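Local coordinates for tryptophan synthase alpha chain (Campylobacter jejuni, PDB 3THA), which is the alpha subunit of tryptophan synthase, which cleaves indoleglycerol phosphate to indole and glyceraldehyde 3-phosphate, at the interface of chains A and B. Numbering follows the deposited sequence. Chains: chain A/B, Tryptophan synthase alpha chain.

Contact 1: the interface of chains A and B. Residues chain A 53, 70; chain B 151, 175-176.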
loop_
_atom_site.group_PDB
_atom_site.type_symbol
_atom_site.label_atom_id
_atom_site.label_comp_id
_atom_site.label_asym_id
_atom_site.label_seq_id
_atom_site.Cartn_x
_atom_site.Cartn_y
_atom_site.Cartn_z
ATOM N N ASP A 53 9.532 2.777 4.242
ATOM C CA ASP A 53 9.120 3.654 3.120
ATOM C C ASP A 53 8.253 2.870 2.118
ATOM O O ASP A 53 8.513 1.695 1.887
ATOM C CB ASP A 53 10.322 4.226 2.377
ATOM C CG ASP A 53 11.466 4.684 3.306
ATOM O OD1 ASP A 53 11.804 3.917 4.252
ATOM O OD2 ASP A 53 12.064 5.785 3.044
ATOM N N ASP A 70 11.537 10.639 8.476
ATOM C CA ASP A 70 12.692 11.499 8.605
ATOM C C ASP A 70 12.698 12.278 9.931
ATOM O O ASP A 70 13.750 12.524 10.539
ATOM C CB ASP A 70 12.794 12.373 7.359
ATOM C CG ASP A 70 12.793 11.541 6.090
ATOM O OD1 ASP A 70 13.518 10.525 6.064
ATOM O OD2 ASP A 70 12.056 11.852 5.131
ATOM N N THR B 151 17.657 6.827 3.618
ATOM C CA THR B 151 17.858 6.931 5.068
ATOM C C THR B 151 18.268 5.626 5.733
ATOM O O THR B 151 18.567 5.627 6.918
ATOM C CB THR B 151 16.538 7.293 5.762
ATOM O OG1 THR B 151 15.541 6.372 5.316
ATOM C CG2 THR B 151 16.105 8.720 5.447
ATOM N N GLY B 175 11.122 13.983 1.374
ATOM C CA GLY B 175 10.950 14.768 2.595
ATOM C C GLY B 175 12.076 14.859 3.607
ATOM O O GLY B 175 11.851 15.273 4.752
ATOM N N ILE B 176 13.284 14.475 3.208
ATOM C CA ILE B 176 14.440 14.671 4.090
ATOM C C ILE B 176 14.743 16.175 4.114
ATOM O O ILE B 176 15.198 16.714 5.128
ATOM C CB ILE B 176 15.668 13.774 3.727
ATOM C CG1 ILE B 176 15.219 12.341 3.456
ATOM C CG2 ILE B 176 16.693 13.752 4.872
ATOM C CD1 ILE B 176 16.294 11.472 2.875
#

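Contact 2: the interface of chains A and B. Residues chain A 55-56, 96; chain B 94, 96, 123-124, 147.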
loop_
_atom_site.group_PDB
_atom_site.type_symbol
_atom_site.label_atom_id
_atom_site.label_comp_id
_atom_site.label_asym_id
_atom_site.label_seq_id
_atom_site.Cartn_x
_atom_site.Cartn_y
_atom_site.Cartn_z
ATOM N N ILE A 55 6.477 2.201 -1.877
ATOM C CA ILE A 55 7.251 1.630 -2.958
ATOM C C ILE A 55 7.096 2.252 -4.352
ATOM O O ILE A 55 7.901 3.110 -4.697
ATOM C CB ILE A 55 7.088 0.106 -3.024
ATOM C CG1 ILE A 55 6.276 -0.436 -1.827
ATOM C CG2 ILE A 55 8.442 -0.553 -3.240
ATOM C CD1 ILE A 55 6.994 -0.542 -0.433
ATOM N N ALA A 56 6.106 1.827 -5.153
ATOM C CA ALA A 56 6.029 2.221 -6.598
ATOM C C ALA A 56 5.230 3.497 -6.848
ATOM O O ALA A 56 4.734 3.709 -7.945
ATOM C CB ALA A 56 5.471 1.078 -7.462
ATOM N N TYR A 96 1.289 -1.812 9.205
ATOM C CA TYR A 96 1.667 -3.074 8.516
ATOM C C TYR A 96 2.194 -4.101 9.492
ATOM O O TYR A 96 2.649 -3.747 10.605
ATOM C CB TYR A 96 2.661 -2.859 7.371
ATOM C CG TYR A 96 2.020 -2.141 6.194
ATOM C CD1 TYR A 96 1.220 -2.839 5.281
ATOM C CD2 TYR A 96 2.197 -0.786 6.001
ATOM C CE1 TYR A 96 0.628 -2.208 4.189
ATOM C CE2 TYR A 96 1.603 -0.136 4.898
ATOM C CZ TYR A 96 0.808 -0.870 4.010
ATOM O OH TYR A 96 0.218 -0.269 2.912
HETATM N N MSE B 94 5.412 -7.775 -8.918
HETATM C CA MSE B 94 5.348 -6.991 -7.717
HETATM C C MSE B 94 3.973 -7.313 -7.158
HETATM O O MSE B 94 2.982 -6.918 -7.712
HETATM C CB MSE B 94 5.542 -5.520 -8.033
HETATM C CG MSE B 94 5.295 -4.570 -6.921
HETATM SE SE MSE B 94 6.395 -3.013 -7.345
HETATM C CE MSE B 94 5.749 -1.782 -6.071
ATOM N N TYR B 96 1.843 -8.272 -3.175
ATOM C CA TYR B 96 1.916 -8.429 -1.748
ATOM C C TYR B 96 2.004 -9.883 -1.416
ATOM O O TYR B 96 1.596 -10.733 -2.221
ATOM C CB TYR B 96 0.687 -7.889 -1.131
ATOM C CG TYR B 96 0.634 -6.405 -1.155
ATOM C CD1 TYR B 96 1.350 -5.685 -0.240
ATOM C CD2 TYR B 96 -0.135 -5.717 -2.096
ATOM C CE1 TYR B 96 1.290 -4.344 -0.204
ATOM C CE2 TYR B 96 -0.189 -4.335 -2.072
ATOM C CZ TYR B 96 0.531 -3.661 -1.098
ATOM O OH TYR B 96 0.535 -2.287 -0.977
ATOM N N PRO B 123 6.233 -5.770 -1.595
ATOM C CA PRO B 123 6.126 -4.616 -0.759
ATOM C C PRO B 123 5.728 -5.068 0.617
ATOM O O PRO B 123 4.853 -5.960 0.760
ATOM C CB PRO B 123 4.917 -3.832 -1.379
ATOM C CG PRO B 123 4.917 -4.270 -2.784
ATOM C CD PRO B 123 5.297 -5.709 -2.743
ATOM N N GLU B 124 6.312 -4.383 1.597
ATOM C CA GLU B 124 6.024 -4.535 3.004
ATOM C C GLU B 124 6.406 -5.917 3.564
ATOM O O GLU B 124 6.116 -6.217 4.744
ATOM C CB GLU B 124 4.589 -4.146 3.338
ATOM C CG GLU B 124 4.097 -2.851 2.639
ATOM C CD GLU B 124 4.791 -1.560 3.108
ATOM O OE1 GLU B 124 5.647 -1.610 4.047
ATOM O OE2 GLU B 124 4.469 -0.505 2.502
ATOM N N LEU B 147 15.120 -3.718 -1.187
ATOM C CA LEU B 147 14.752 -2.330 -1.166
ATOM C C LEU B 147 15.603 -1.575 -0.219
ATOM O O LEU B 147 15.836 -2.048 0.878
ATOM C CB LEU B 147 13.309 -2.186 -0.691
ATOM C CG LEU B 147 12.262 -2.246 -1.783
ATOM C CD1 LEU B 147 12.413 -3.504 -2.691
ATOM C CD2 LEU B 147 10.923 -2.212 -1.117
#

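Contact 3: the interface of chains A and B. Residues chain A 121, 123, 147, 169, 171; chain B 53-55.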
loop_
_atom_site.group_PDB
_atom_site.type_symbol
_atom_site.label_atom_id
_atom_site.label_comp_id
_atom_site.label_asym_id
_atom_site.label_seq_id
_atom_site.Cartn_x
_atom_site.Cartn_y
_atom_site.Cartn_z
ATOM N N ILE A 121 -5.968 -2.482 12.722
ATOM C CA ILE A 121 -6.226 -2.806 11.341
ATOM C C ILE A 121 -4.880 -3.019 10.786
ATOM O O ILE A 121 -4.004 -2.162 10.946
ATOM C CB ILE A 121 -6.815 -1.620 10.579
ATOM C CG1 ILE A 121 -8.247 -1.387 11.002
ATOM C CG2 ILE A 121 -6.823 -1.903 9.151
ATOM C CD1 ILE A 121 -8.626 0.107 10.904
ATOM N N PRO A 123 -3.375 -3.690 7.288
ATOM C CA PRO A 123 -3.561 -3.755 5.850
ATOM C C PRO A 123 -2.796 -4.934 5.324
ATOM O O PRO A 123 -1.642 -5.145 5.732
ATOM C CB PRO A 123 -2.835 -2.485 5.324
ATOM C CG PRO A 123 -2.737 -1.606 6.445
ATOM C CD PRO A 123 -2.617 -2.489 7.673
ATOM N N LEU A 147 -11.578 -6.958 7.270
ATOM C CA LEU A 147 -11.696 -6.095 6.121
ATOM C C LEU A 147 -12.537 -6.774 5.043
ATOM O O LEU A 147 -12.256 -7.898 4.667
ATOM C CB LEU A 147 -10.300 -5.774 5.598
ATOM C CG LEU A 147 -10.427 -4.824 4.413
ATOM C CD1 LEU A 147 -10.555 -3.404 4.936
ATOM C CD2 LEU A 147 -9.234 -4.961 3.467
ATOM N N TYR A 169 -14.776 -3.270 8.424
ATOM C CA TYR A 169 -14.240 -2.281 7.501
ATOM C C TYR A 169 -14.697 -2.698 6.103
ATOM O O TYR A 169 -14.286 -3.744 5.585
ATOM C CB TYR A 169 -12.707 -2.253 7.594
ATOM C CG TYR A 169 -12.033 -1.036 7.016
ATOM C CD1 TYR A 169 -12.251 -0.674 5.703
ATOM C CD2 TYR A 169 -11.172 -0.255 7.770
ATOM C CE1 TYR A 169 -11.679 0.429 5.172
ATOM C CE2 TYR A 169 -10.542 0.875 7.219
ATOM C CZ TYR A 169 -10.817 1.205 5.917
ATOM O OH TYR A 169 -10.231 2.271 5.256
ATOM N N LEU A 171 -14.764 -1.764 2.161
ATOM C CA LEU A 171 -14.187 -0.970 1.060
ATOM C C LEU A 171 -15.146 -0.724 -0.077
ATOM O O LEU A 171 -15.658 -1.666 -0.668
ATOM C CB LEU A 171 -12.977 -1.659 0.476
ATOM C CG LEU A 171 -11.885 -1.701 1.528
ATOM C CD1 LEU A 171 -10.809 -2.729 1.136
ATOM C CD2 LEU A 171 -11.319 -0.228 1.742
ATOM N N ASP B 53 -8.608 -6.755 -2.106
ATOM C CA ASP B 53 -8.819 -5.345 -2.432
ATOM C C ASP B 53 -8.028 -4.395 -1.522
ATOM O O ASP B 53 -8.143 -4.470 -0.308
ATOM C CB ASP B 53 -10.295 -4.986 -2.439
ATOM C CG ASP B 53 -10.543 -3.579 -2.943
ATOM O OD1 ASP B 53 -11.721 -3.213 -3.218
ATOM O OD2 ASP B 53 -9.543 -2.835 -3.069
ATOM N N PRO B 54 -7.196 -3.524 -2.126
ATOM C CA PRO B 54 -6.459 -2.435 -1.460
ATOM C C PRO B 54 -7.250 -1.550 -0.517
ATOM O O PRO B 54 -8.251 -0.956 -0.886
ATOM C CB PRO B 54 -5.964 -1.613 -2.625
ATOM C CG PRO B 54 -5.636 -2.702 -3.648
ATOM C CD PRO B 54 -6.691 -3.749 -3.497
ATOM N N ILE B 55 -6.733 -1.445 0.698
ATOM C CA ILE B 55 -7.366 -0.762 1.799
ATOM C C ILE B 55 -7.304 0.748 1.692
ATOM O O ILE B 55 -8.038 1.466 2.386
ATOM C CB ILE B 55 -6.670 -1.176 3.086
ATOM C CG1 ILE B 55 -7.553 -0.867 4.284
ATOM C CG2 ILE B 55 -5.300 -0.510 3.177
ATOM C CD1 ILE B 55 -7.333 -1.838 5.416
#

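Contact 4: the interface of chains A and B. Residues chain A 56-59; chain B 61, 206, 227-228.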
loop_
_atom_site.group_PDB
_atom_site.type_symbol
_atom_site.label_atom_id
_atom_site.label_comp_id
_atom_site.label_asym_id
_atom_site.label_seq_id
_atom_site.Cartn_x
_atom_site.Cartn_y
_atom_site.Cartn_z
ATOM N N ALA A 56 6.106 1.827 -5.153
ATOM C CA ALA A 56 6.029 2.221 -6.598
ATOM C C ALA A 56 5.230 3.497 -6.848
ATOM O O ALA A 56 4.734 3.709 -7.945
ATOM C CB ALA A 56 5.471 1.078 -7.462
ATOM N N ASP A 57 5.180 4.361 -5.832
ATOM C CA ASP A 57 4.088 5.319 -5.618
ATOM C C ASP A 57 4.407 6.802 -5.983
ATOM O O ASP A 57 4.949 7.096 -7.040
ATOM C CB ASP A 57 3.622 5.185 -4.142
ATOM C CG ASP A 57 2.099 5.213 -3.976
ATOM O OD1 ASP A 57 1.379 5.495 -4.964
ATOM O OD2 ASP A 57 1.608 4.923 -2.849
ATOM N N GLY A 58 4.029 7.704 -5.072
ATOM C CA GLY A 58 4.216 9.152 -5.178
ATOM C C GLY A 58 3.143 9.936 -4.409
ATOM O O GLY A 58 3.224 11.169 -4.376
ATOM N N GLU A 59 2.183 9.226 -3.778
ATOM C CA GLU A 59 0.822 9.774 -3.379
ATOM C C GLU A 59 0.604 10.355 -1.958
ATOM O O GLU A 59 1.515 10.372 -1.130
ATOM C CB GLU A 59 -0.325 8.770 -3.693
ATOM C CG GLU A 59 -1.533 9.422 -4.438
ATOM C CD GLU A 59 -2.715 8.461 -4.648
ATOM O OE1 GLU A 59 -3.011 8.075 -5.809
ATOM O OE2 GLU A 59 -3.351 8.083 -3.637
ATOM N N ILE B 61 -3.517 3.434 -8.163
ATOM C CA ILE B 61 -3.210 2.007 -8.194
ATOM C C ILE B 61 -4.327 1.130 -7.586
ATOM O O ILE B 61 -4.558 -0.021 -8.047
ATOM C CB ILE B 61 -1.801 1.703 -7.589
ATOM C CG1 ILE B 61 -0.723 2.354 -8.457
ATOM C CG2 ILE B 61 -1.554 0.199 -7.456
ATOM C CD1 ILE B 61 0.629 2.221 -7.974
ATOM N N PHE B 206 9.791 5.596 -7.261
ATOM C CA PHE B 206 8.944 6.434 -6.352
ATOM C C PHE B 206 8.999 7.943 -6.664
ATOM O O PHE B 206 10.025 8.592 -6.466
ATOM C CB PHE B 206 9.141 6.185 -4.820
ATOM C CG PHE B 206 8.127 6.938 -3.958
ATOM C CD1 PHE B 206 6.972 6.307 -3.516
ATOM C CD2 PHE B 206 8.308 8.297 -3.654
ATOM C CE1 PHE B 206 6.019 7.008 -2.780
ATOM C CE2 PHE B 206 7.363 9.010 -2.906
ATOM C CZ PHE B 206 6.210 8.368 -2.470
ATOM N N GLY B 227 5.869 4.313 -11.851
ATOM C CA GLY B 227 4.720 3.575 -11.272
ATOM C C GLY B 227 3.329 4.180 -11.534
ATOM O O GLY B 227 2.716 4.002 -12.602
ATOM N N THR B 228 2.837 4.893 -10.533
ATOM C CA THR B 228 1.600 5.646 -10.612
ATOM C C THR B 228 1.305 6.149 -12.019
ATOM O O THR B 228 0.276 5.785 -12.579
ATOM C CB THR B 228 1.626 6.827 -9.614
ATOM O OG1 THR B 228 2.774 7.678 -9.888
ATOM C CG2 THR B 228 1.712 6.244 -8.180
#

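Contact 1: the interface of chains A and B
A:Asp70 reaches across to chain B with its carboxylate, which lies among B:Thr151, B:Gly175 and B:Ile176. Its side chain meets those of both B:Thr151 and B:Ile176 at about a right angle; the two oxygens differ in their nearest neighbours but share B:Ile176 CG1. OD1 points to the threonine methyl, 3.2 Å from B:Thr151 CG2. OD2 turns to the backbone and lies 3.4 Å from the carbonyl carbon of B:Gly175, C. Over one face of the carboxylate lies the isoleucine methylene, B:Ile176 CG1, 3.7 Å from A:Asp70 CG. With chi1 at -54°, A:Asp70 CG stands opposite its own carbonyl carbon, and this swings the carboxylate towards the partner. The B:Thr151 methyl takes the corresponding position on its own residue, leaving the hydroxyl to face A:Asp53; A:Asp53 OD2 is 4.2 Å from B:Thr151 OG1, a loose approach rather than a bond. The contacts seen among these residues are of van der Waals type. Because A:Asp70 closes a helix at its C-terminal end, the helix would probably disfavour the negative charge and might raise its proton affinity slightly. In the fold, A:Asp70 ends helix 60-70 of the TIM-type barrel of the TrpA family, while B:Thr151 lies in the loop after strand 146-148, before helix 154-161, and B:Gly175 and B:Ile176 in the loop after strand 168-171.

Contact 2: the interface of chains A and B
The carboxylate oxygen B:Glu124 OE2 lies between two groups of chain A, 3.8 Å from the ring carbon A:Tyr96 CE2 and 3.9 Å from the methyl A:Ile55 CD1; both are van der Waals contacts. The glutamate lays its outer half on the tyrosine. Its CG sits over the ring centre, 3.8 Å above the plane, and its carboxylate continues across the same face, tilted by 8° and so essentially stacked. A bend at chi2 (-67°) folds the chain down on the ring in this way. A:Ile55 enters with both branches. CG1 packs against the proline ring at B:Pro123 CB, 3.7 Å away, while CG2 turns to the leucine methyl B:Leu147 CD2, also at 3.7 Å. The selenomethionine B:Met94 brings its terminal methyl, CE, to 3.8 Å from A:Ile55 CB. A:Ile55 has an almost eclipsed chi1 of -7°, which may reflect strain or an imprecise model, and the neighbouring A:Ala56 is poorly ordered, making its close approach to B:Met94 doubtful. A:Ile55 inserts at the mouth of the other chain's barrel, near its active site, while A:Tyr96 stacks on B:Glu124; in this assembly, which may not be the biological one, the insertion could hinder substrate entry.

Contact 3: the interface of chains A and B
B:Ile55 pushes its side chain between A:Leu147, A:Pro123 and A:Tyr169, and its two branches part at CB. The short branch, CG2, goes to the proline ring, 3.8 Å from A:Pro123 CB. The long branch leaves opposite the backbone nitrogen (chi1 -161°) and runs deeper into chain A. Its methylene, CG1, lies 4.2 Å above the ring plane of A:Tyr169, displaced towards the rim, and 4.0 Å from the methyl A:Leu147 CD1. The tip, CD1, touches two aliphatic groups lying at roughly right angles to each other: A:Leu147 CD1 at 3.6 Å and the A:Ile121 methyl CG2 at 3.8 Å. A:Leu147 comes in at a slant, with CG extended away from its own backbone nitrogen (chi1 -178°), so that its methyl meets the tip. Behind the isoleucine, A:Leu171 packs against the backbone: its methyl CD1 is 3.5 Å from the carbonyl oxygen B:Asp53 O, and CD2 is 4.0 Å from B:Ile55 CA. The side chains met by the isoleucine are mostly aliphatic, with one aromatic ring. In this family such a lining at the barrel mouth receives the indole part of the substrate, so the intruding isoleucine may occupy space that indoleglycerol phosphate would need, while joining the two chains of this assembly.

Contact 4: the interface of chains A and B
At A:Asp57 and A:Gly58 the loop of chain A runs in an extended path past B:Phe206 and B:Thr228, with phi 152° at the glycine, a value that side-chain-bearing residues rarely adopt. Ahead of A:Asp57 the carbonyl oxygen A:Ala56 O faces the start of a helix of chain B and accepts a weak hydrogen bond from the backbone nitrogen B:Thr228 N, at 3.4 Å. That oxygen also lies 3.3 Å from B:Gly227 CA. A:Ala56 is poorly ordered, so these contacts are tentative. The side chains then flank this segment. B:Phe206, its ring carried outwards opposite the backbone nitrogen (chi1 -173°), offers one face to A:Gly58, whose CA lies 3.4 Å above the ring plane but shifted towards the rim. The same ring borders the side chain of A:Asp57, with B:Phe206 CE1 3.3 Å from A:Asp57 CB. From the other flank B:Thr228 crosses A:Asp57 at about a right angle and touches it with its methyl: CG2 is 3.3 Å from the carboxylate oxygen A:Asp57 OD1 and 3.6 Å from A:Asp57 CA. A:Asp57 corresponds to the catalytic acidic residue of the family, a proton acceptor, here turned into the partner chain. In the fold, B:Phe206 follows strand 202-205, and B:Gly227 links strand 223-226 to helix 228-233, whose N-terminal end helps to bind the substrate phosphate in this family; the A loop lies between strand 44-48 and helix 60-70.

The loop after strand 44-48 runs through all four contacts, with its following helix 60-70 ending in contact 1. Contacts 2 and 4 lie closest, their C-alpha centres about 11 Å apart, and share A:Ala56; contacts 1 and 3 are about 26 Å apart. Contacts 2 and 3 are related by the two-fold, since Ile55 of either chain enters the other's barrel mouth, each centre about 9 Å from that chain's Glu46. In this assembly each chain thus inserts its loop towards the other's active site. As the enzyme is a tetramer of two alpha and two beta chains, this alpha pair may be a crystal arrangement.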